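Local coordinates for lysin (Enterococcus phage IMEEF1, PDB 6IST), which binds a calcium ion and probably cleaves the peptidoglycan of enterococcal cell walls through a papain-like CHAP domain, at residues W80-A94 with G102-P114. Residues are numbered along the deposited sequence; the frame is centred on the assembly and turned at random.
Sequences WGLGYYAQYGHTGIA and GTFVSVDQNWINP
His90 NE2 donates a 2.8 Å hydrogen bond to Asp108 OD2, nearly straight at 161°. The acceptor lies in the imidazole plane, yet His90 NE2 meets OD2 from above the carboxylate plane, 53° out of it. With CG anti to the backbone N (chi1 -179°), the imidazole reaches across to strand 103-108. Trp111 CE3 lies over one face of the imidazole, offset toward its rim, 3.5 Å from His90 NE2, with the planes inclined obliquely; Gln109 O sits at the ring edge beside CE1. The rim of Trp111 also meets Tyr85, whose OH lies 3.3 Å from Trp111 CH2 at the indole edge. Trp80, with His90 CD2 over one of its faces, brings CH2 to 3.7 Å from Asp108 OD2 and packs CZ2 obliquely against Phe104 CZ. The carboxylate is held at both oxygens: Ser106 OG donates to OD1 from its syn side, and His127 of strand 123-128 shares OD2 with His90. Behind the side chains, Ile93 and Val107 form an antiparallel hydrogen-bonded pair, Ile93 N to Val107 O measuring 2.9 Å. Gly92 faces Asp108 with its bare CA, 3.5 Å from OD1; a water joins Thr91 O to Gln109 N where the strands diverge. The Gln109 side chain turns to Gln28 and Val19, near the calcium-binding loop. Cys29, at the start of helix 29-41, touches His90, an arrangement consistent with the Cys-His-Asp triad of papain-like CHAP peptidases. The bond through NE2 would then fix the imidazole's rotation and leave ND1 as the ring nitrogen available to the cysteine.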
loop_
_atom_site.group_PDB
_atom_site.type_symbol
_atom_site.label_atom_id
_atom_site.label_comp_id
_atom_site.label_asym_id
_atom_site.label_seq_id
_atom_site.Cartn_x
_atom_site.Cartn_y
_atom_site.Cartn_z
ATOM N N TRP C 80 3.030 -20.644 -20.391
ATOM C CA TRP C 80 3.684 -21.247 -21.515
ATOM C C TRP C 80 4.927 -20.489 -21.755
ATOM O O TRP C 80 4.862 -19.224 -21.900
ATOM C CB TRP C 80 2.847 -21.157 -22.713
ATOM C CG TRP C 80 1.693 -22.083 -22.847
ATOM C CD1 TRP C 80 1.637 -23.225 -23.638
ATOM C CD2 TRP C 80 0.399 -21.987 -22.212
ATOM N NE1 TRP C 80 0.385 -23.797 -23.539
ATOM C CE2 TRP C 80 -0.375 -23.093 -22.656
ATOM C CE3 TRP C 80 -0.150 -21.134 -21.307
ATOM C CZ2 TRP C 80 -1.696 -23.286 -22.201
ATOM C CZ3 TRP C 80 -1.493 -21.281 -20.894
ATOM C CH2 TRP C 80 -2.216 -22.385 -21.341
ATOM N N GLY C 81 6.039 -21.208 -21.805
ATOM C CA GLY C 81 7.344 -20.507 -22.006
ATOM C C GLY C 81 8.393 -21.234 -22.802
ATOM O O GLY C 81 9.560 -20.825 -22.740
ATOM N N LEU C 82 8.043 -22.324 -23.476
ATOM C CA LEU C 82 9.010 -23.202 -24.148
ATOM C C LEU C 82 8.738 -23.234 -25.593
ATOM O O LEU C 82 7.598 -23.113 -26.023
ATOM C CB LEU C 82 8.962 -24.625 -23.617
ATOM C CG LEU C 82 9.285 -24.632 -22.104
ATOM C CD1 LEU C 82 8.989 -26.026 -21.541
ATOM C CD2 LEU C 82 10.705 -24.231 -21.850
ATOM N N GLY C 83 9.780 -23.388 -26.399
ATOM C CA GLY C 83 9.546 -23.513 -27.841
ATOM C C GLY C 83 9.140 -22.176 -28.448
ATOM O O GLY C 83 9.762 -21.130 -28.153
ATOM N N TYR C 84 8.078 -22.181 -29.267
ATOM C CA TYR C 84 7.471 -20.916 -29.784
ATOM C C TYR C 84 7.130 -19.885 -28.710
ATOM O O TYR C 84 7.173 -18.699 -28.941
ATOM C CB TYR C 84 6.153 -21.169 -30.544
ATOM C CG TYR C 84 6.342 -21.820 -31.881
ATOM C CD1 TYR C 84 7.042 -21.172 -32.906
ATOM C CD2 TYR C 84 5.837 -23.094 -32.135
ATOM C CE1 TYR C 84 7.238 -21.784 -34.138
ATOM C CE2 TYR C 84 6.032 -23.718 -33.356
ATOM C CZ TYR C 84 6.717 -23.062 -34.363
ATOM O OH TYR C 84 6.863 -23.698 -35.591
ATOM N N TYR C 85 6.790 -20.327 -27.517
ATOM C CA TYR C 85 6.333 -19.473 -26.496
ATOM C C TYR C 85 7.483 -18.826 -25.737
ATOM O O TYR C 85 7.244 -18.059 -24.829
ATOM C CB TYR C 85 5.487 -20.310 -25.526
ATOM C CG TYR C 85 4.308 -20.922 -26.217
ATOM C CD1 TYR C 85 3.206 -20.161 -26.494
ATOM C CD2 TYR C 85 4.290 -22.239 -26.543
ATOM C CE1 TYR C 85 2.101 -20.710 -27.133
ATOM C CE2 TYR C 85 3.217 -22.801 -27.200
ATOM C CZ TYR C 85 2.126 -22.044 -27.454
ATOM O OH TYR C 85 1.028 -22.611 -28.088
ATOM N N ALA C 86 8.753 -19.155 -26.083
ATOM C CA ALA C 86 9.865 -18.661 -25.286
ATOM C C ALA C 86 9.976 -17.161 -25.508
ATOM O O ALA C 86 10.466 -16.446 -24.636
ATOM C CB ALA C 86 11.180 -19.394 -25.587
ATOM N N GLN C 87 9.528 -16.656 -26.647
ATOM C CA GLN C 87 9.700 -15.237 -26.873
ATOM C C GLN C 87 8.802 -14.322 -26.038
ATOM O O GLN C 87 9.302 -13.414 -25.344
ATOM C CB GLN C 87 9.534 -14.955 -28.340
ATOM C CG GLN C 87 9.948 -13.553 -28.652
ATOM C CD GLN C 87 9.956 -13.295 -30.137
ATOM O OE1 GLN C 87 9.372 -14.058 -30.903
ATOM N NE2 GLN C 87 10.536 -12.163 -30.541
ATOM N N TYR C 88 7.479 -14.515 -26.145
ATOM C CA TYR C 88 6.481 -13.701 -25.474
ATOM C C TYR C 88 5.673 -14.406 -24.387
ATOM O O TYR C 88 5.069 -13.762 -23.560
ATOM C CB TYR C 88 5.518 -13.168 -26.480
ATOM C CG TYR C 88 6.177 -12.275 -27.497
ATOM C CD1 TYR C 88 6.737 -11.060 -27.110
ATOM C CD2 TYR C 88 6.237 -12.645 -28.829
ATOM C CE1 TYR C 88 7.355 -10.230 -28.048
ATOM C CE2 TYR C 88 6.858 -11.818 -29.785
ATOM C CZ TYR C 88 7.402 -10.618 -29.383
ATOM O OH TYR C 88 8.007 -9.794 -30.304
ATOM N N GLY C 89 5.598 -15.727 -24.496
ATOM C CA GLY C 89 4.795 -16.551 -23.614
ATOM C C GLY C 89 3.309 -16.569 -23.926
ATOM O O GLY C 89 2.810 -15.943 -24.838
ATOM N N HIS C 90 2.605 -17.366 -23.138
ATOM C CA HIS C 90 1.150 -17.333 -23.130
ATOM C C HIS C 90 0.744 -17.609 -21.709
ATOM O O HIS C 90 1.499 -18.191 -20.968
ATOM C CB HIS C 90 0.640 -18.419 -24.085
ATOM C CG HIS C 90 -0.843 -18.472 -24.170
ATOM N ND1 HIS C 90 -1.623 -17.433 -24.604
ATOM C CD2 HIS C 90 -1.682 -19.453 -23.806
ATOM C CE1 HIS C 90 -2.899 -17.766 -24.505
ATOM N NE2 HIS C 90 -2.951 -19.002 -24.017
ATOM N N THR C 91 -0.497 -17.259 -21.356
ATOM C CA THR C 91 -0.997 -17.479 -20.015
ATOM C C THR C 91 -2.484 -17.592 -20.079
ATOM O O THR C 91 -3.067 -17.354 -21.092
ATOM C CB THR C 91 -0.550 -16.346 -19.078
ATOM O OG1 THR C 91 -0.921 -16.651 -17.732
ATOM C CG2 THR C 91 -1.149 -14.953 -19.491
ATOM N N GLY C 92 -3.042 -18.112 -18.993
ATOM C CA GLY C 92 -4.503 -18.189 -18.847
ATOM C C GLY C 92 -4.717 -18.835 -17.465
ATOM O O GLY C 92 -3.779 -19.028 -16.687
ATOM N N ILE C 93 -5.974 -19.097 -17.087
ATOM C CA ILE C 93 -6.246 -19.581 -15.759
ATOM C C ILE C 93 -6.809 -20.999 -15.821
ATOM O O ILE C 93 -7.876 -21.164 -16.448
ATOM C CB ILE C 93 -7.279 -18.712 -15.023
ATOM C CG1 ILE C 93 -6.869 -17.201 -14.956
ATOM C CG2 ILE C 93 -7.508 -19.235 -13.599
ATOM C CD1 ILE C 93 -5.540 -16.908 -14.294
ATOM N N ALA C 94 -6.259 -21.895 -15.028
ATOM C CA ALA C 94 -6.710 -23.362 -14.985
ATOM C C ALA C 94 -8.044 -23.349 -14.251
ATOM O O ALA C 94 -8.173 -22.744 -13.193
ATOM C CB ALA C 94 -5.734 -24.221 -14.264
ATOM N N GLY C 102 -2.609 -36.245 -19.642
ATOM C CA GLY C 102 -1.746 -35.188 -20.134
ATOM C C GLY C 102 -2.433 -33.888 -20.617
ATOM O O GLY C 102 -1.801 -33.069 -21.340
ATOM N N THR C 103 -3.709 -33.713 -20.326
ATOM C CA THR C 103 -4.420 -32.503 -20.730
ATOM C C THR C 103 -4.925 -31.731 -19.535
ATOM O O THR C 103 -4.861 -32.194 -18.365
ATOM C CB THR C 103 -5.588 -32.814 -21.698
ATOM O OG1 THR C 103 -6.611 -33.522 -20.994
ATOM C CG2 THR C 103 -5.121 -33.656 -22.889
ATOM N N PHE C 104 -5.355 -30.502 -19.807
ATOM C CA PHE C 104 -5.975 -29.670 -18.831
ATOM C C PHE C 104 -6.894 -28.637 -19.503
ATOM O O PHE C 104 -6.842 -28.426 -20.721
ATOM C CB PHE C 104 -4.886 -28.994 -17.955
ATOM C CG PHE C 104 -4.018 -27.987 -18.697
ATOM C CD1 PHE C 104 -2.838 -28.390 -19.317
ATOM C CD2 PHE C 104 -4.342 -26.691 -18.708
ATOM C CE1 PHE C 104 -2.038 -27.512 -20.006
ATOM C CE2 PHE C 104 -3.572 -25.775 -19.427
ATOM C CZ PHE C 104 -2.405 -26.188 -20.023
ATOM N N VAL C 105 -7.737 -28.004 -18.710
ATOM C CA VAL C 105 -8.582 -26.945 -19.159
ATOM C C VAL C 105 -8.227 -25.603 -18.522
ATOM O O VAL C 105 -8.141 -25.502 -17.341
ATOM C CB VAL C 105 -10.049 -27.292 -18.881
ATOM C CG1 VAL C 105 -10.960 -26.171 -19.249
ATOM C CG2 VAL C 105 -10.443 -28.556 -19.648
ATOM N N SER C 106 -8.030 -24.579 -19.334
ATOM C CA SER C 106 -7.844 -23.233 -18.879
ATOM C C SER C 106 -8.715 -22.228 -19.707
ATOM O O SER C 106 -9.118 -22.520 -20.848
ATOM C CB SER C 106 -6.329 -22.862 -18.815
ATOM O OG SER C 106 -5.775 -22.782 -20.127
ATOM N N VAL C 107 -9.031 -21.057 -19.133
ATOM C CA VAL C 107 -9.696 -19.977 -19.839
ATOM C C VAL C 107 -8.610 -18.991 -20.175
ATOM O O VAL C 107 -7.818 -18.618 -19.278
ATOM C CB VAL C 107 -10.733 -19.328 -18.965
ATOM C CG1 VAL C 107 -11.173 -18.017 -19.515
ATOM C CG2 VAL C 107 -11.873 -20.279 -18.829
ATOM N N ASP C 108 -8.467 -18.739 -21.447
ATOM C CA ASP C 108 -7.350 -17.954 -21.973
ATOM C C ASP C 108 -7.929 -16.950 -22.957
ATOM O O ASP C 108 -8.910 -17.241 -23.657
ATOM C CB ASP C 108 -6.349 -18.735 -22.830
ATOM C CG ASP C 108 -5.814 -20.067 -22.260
ATOM O OD1 ASP C 108 -5.972 -20.444 -21.086
ATOM O OD2 ASP C 108 -5.008 -20.664 -23.040
ATOM N N GLN C 109 -7.306 -15.761 -23.048
ATOM C CA GLN C 109 -7.534 -14.844 -24.177
ATOM C C GLN C 109 -6.500 -14.987 -25.186
ATOM O O GLN C 109 -5.357 -15.334 -24.863
ATOM C CB GLN C 109 -7.573 -13.385 -23.709
ATOM C CG GLN C 109 -8.757 -13.122 -22.842
ATOM C CD GLN C 109 -8.931 -11.706 -22.357
ATOM O OE1 GLN C 109 -10.044 -11.355 -21.980
ATOM N NE2 GLN C 109 -7.860 -10.914 -22.279
ATOM N N ASN C 110 -6.894 -14.727 -26.430
ATOM C CA ASN C 110 -5.961 -14.699 -27.544
ATOM C C ASN C 110 -5.336 -16.008 -27.892
ATOM O O ASN C 110 -4.181 -16.077 -28.400
ATOM C CB ASN C 110 -4.896 -13.615 -27.359
ATOM C CG ASN C 110 -4.476 -13.007 -28.694
ATOM O OD1 ASN C 110 -5.239 -12.977 -29.632
ATOM N ND2 ASN C 110 -3.259 -12.572 -28.776
ATOM N N TRP C 111 -6.099 -17.075 -27.681
ATOM C CA TRP C 111 -5.684 -18.425 -28.046
ATOM C C TRP C 111 -6.426 -18.800 -29.309
ATOM O O TRP C 111 -5.781 -19.132 -30.314
ATOM C CB TRP C 111 -5.927 -19.461 -26.933
ATOM C CG TRP C 111 -5.568 -20.869 -27.337
ATOM C CD1 TRP C 111 -6.417 -21.822 -27.860
ATOM C CD2 TRP C 111 -4.280 -21.431 -27.362
ATOM N NE1 TRP C 111 -5.733 -22.938 -28.152
ATOM C CE2 TRP C 111 -4.416 -22.759 -27.811
ATOM C CE3 TRP C 111 -3.026 -20.991 -26.923
ATOM C CZ2 TRP C 111 -3.346 -23.621 -27.921
ATOM C CZ3 TRP C 111 -1.974 -21.828 -27.032
ATOM C CH2 TRP C 111 -2.127 -23.160 -27.522
ATOM N N ILE C 112 -7.746 -18.812 -29.237
ATOM C CA ILE C 112 -8.597 -19.006 -30.414
ATOM C C ILE C 112 -8.686 -17.708 -31.214
ATOM O O ILE C 112 -8.946 -16.622 -30.639
ATOM C CB ILE C 112 -9.993 -19.429 -29.979
ATOM C CG1 ILE C 112 -9.900 -20.875 -29.521
ATOM C CG2 ILE C 112 -10.993 -19.337 -31.142
ATOM C CD1 ILE C 112 -11.043 -21.246 -28.606
ATOM N N ASN C 113 -8.456 -17.797 -32.515
ATOM C CA ASN C 113 -8.503 -16.590 -33.415
ATOM C C ASN C 113 -7.618 -15.506 -32.841
ATOM O O ASN C 113 -8.029 -14.405 -32.639
ATOM C CB ASN C 113 -9.911 -16.097 -33.621
ATOM C CG ASN C 113 -10.773 -17.060 -34.388
ATOM O OD1 ASN C 113 -10.298 -17.810 -35.283
ATOM N ND2 ASN C 113 -12.098 -17.046 -34.076
ATOM N N PRO C 114 -6.344 -15.822 -32.698
ATOM C CA PRO C 114 -5.457 -14.809 -32.107
ATOM C C PRO C 114 -5.225 -13.635 -32.990
ATOM O O PRO C 114 -5.322 -13.742 -34.227
ATOM C CB PRO C 114 -4.162 -15.552 -31.913
ATOM C CG PRO C 114 -4.198 -16.657 -32.947
ATOM C CD PRO C 114 -5.641 -17.033 -33.026
HETATM O O HOH W 1 -5.270 -15.429 -21.028
#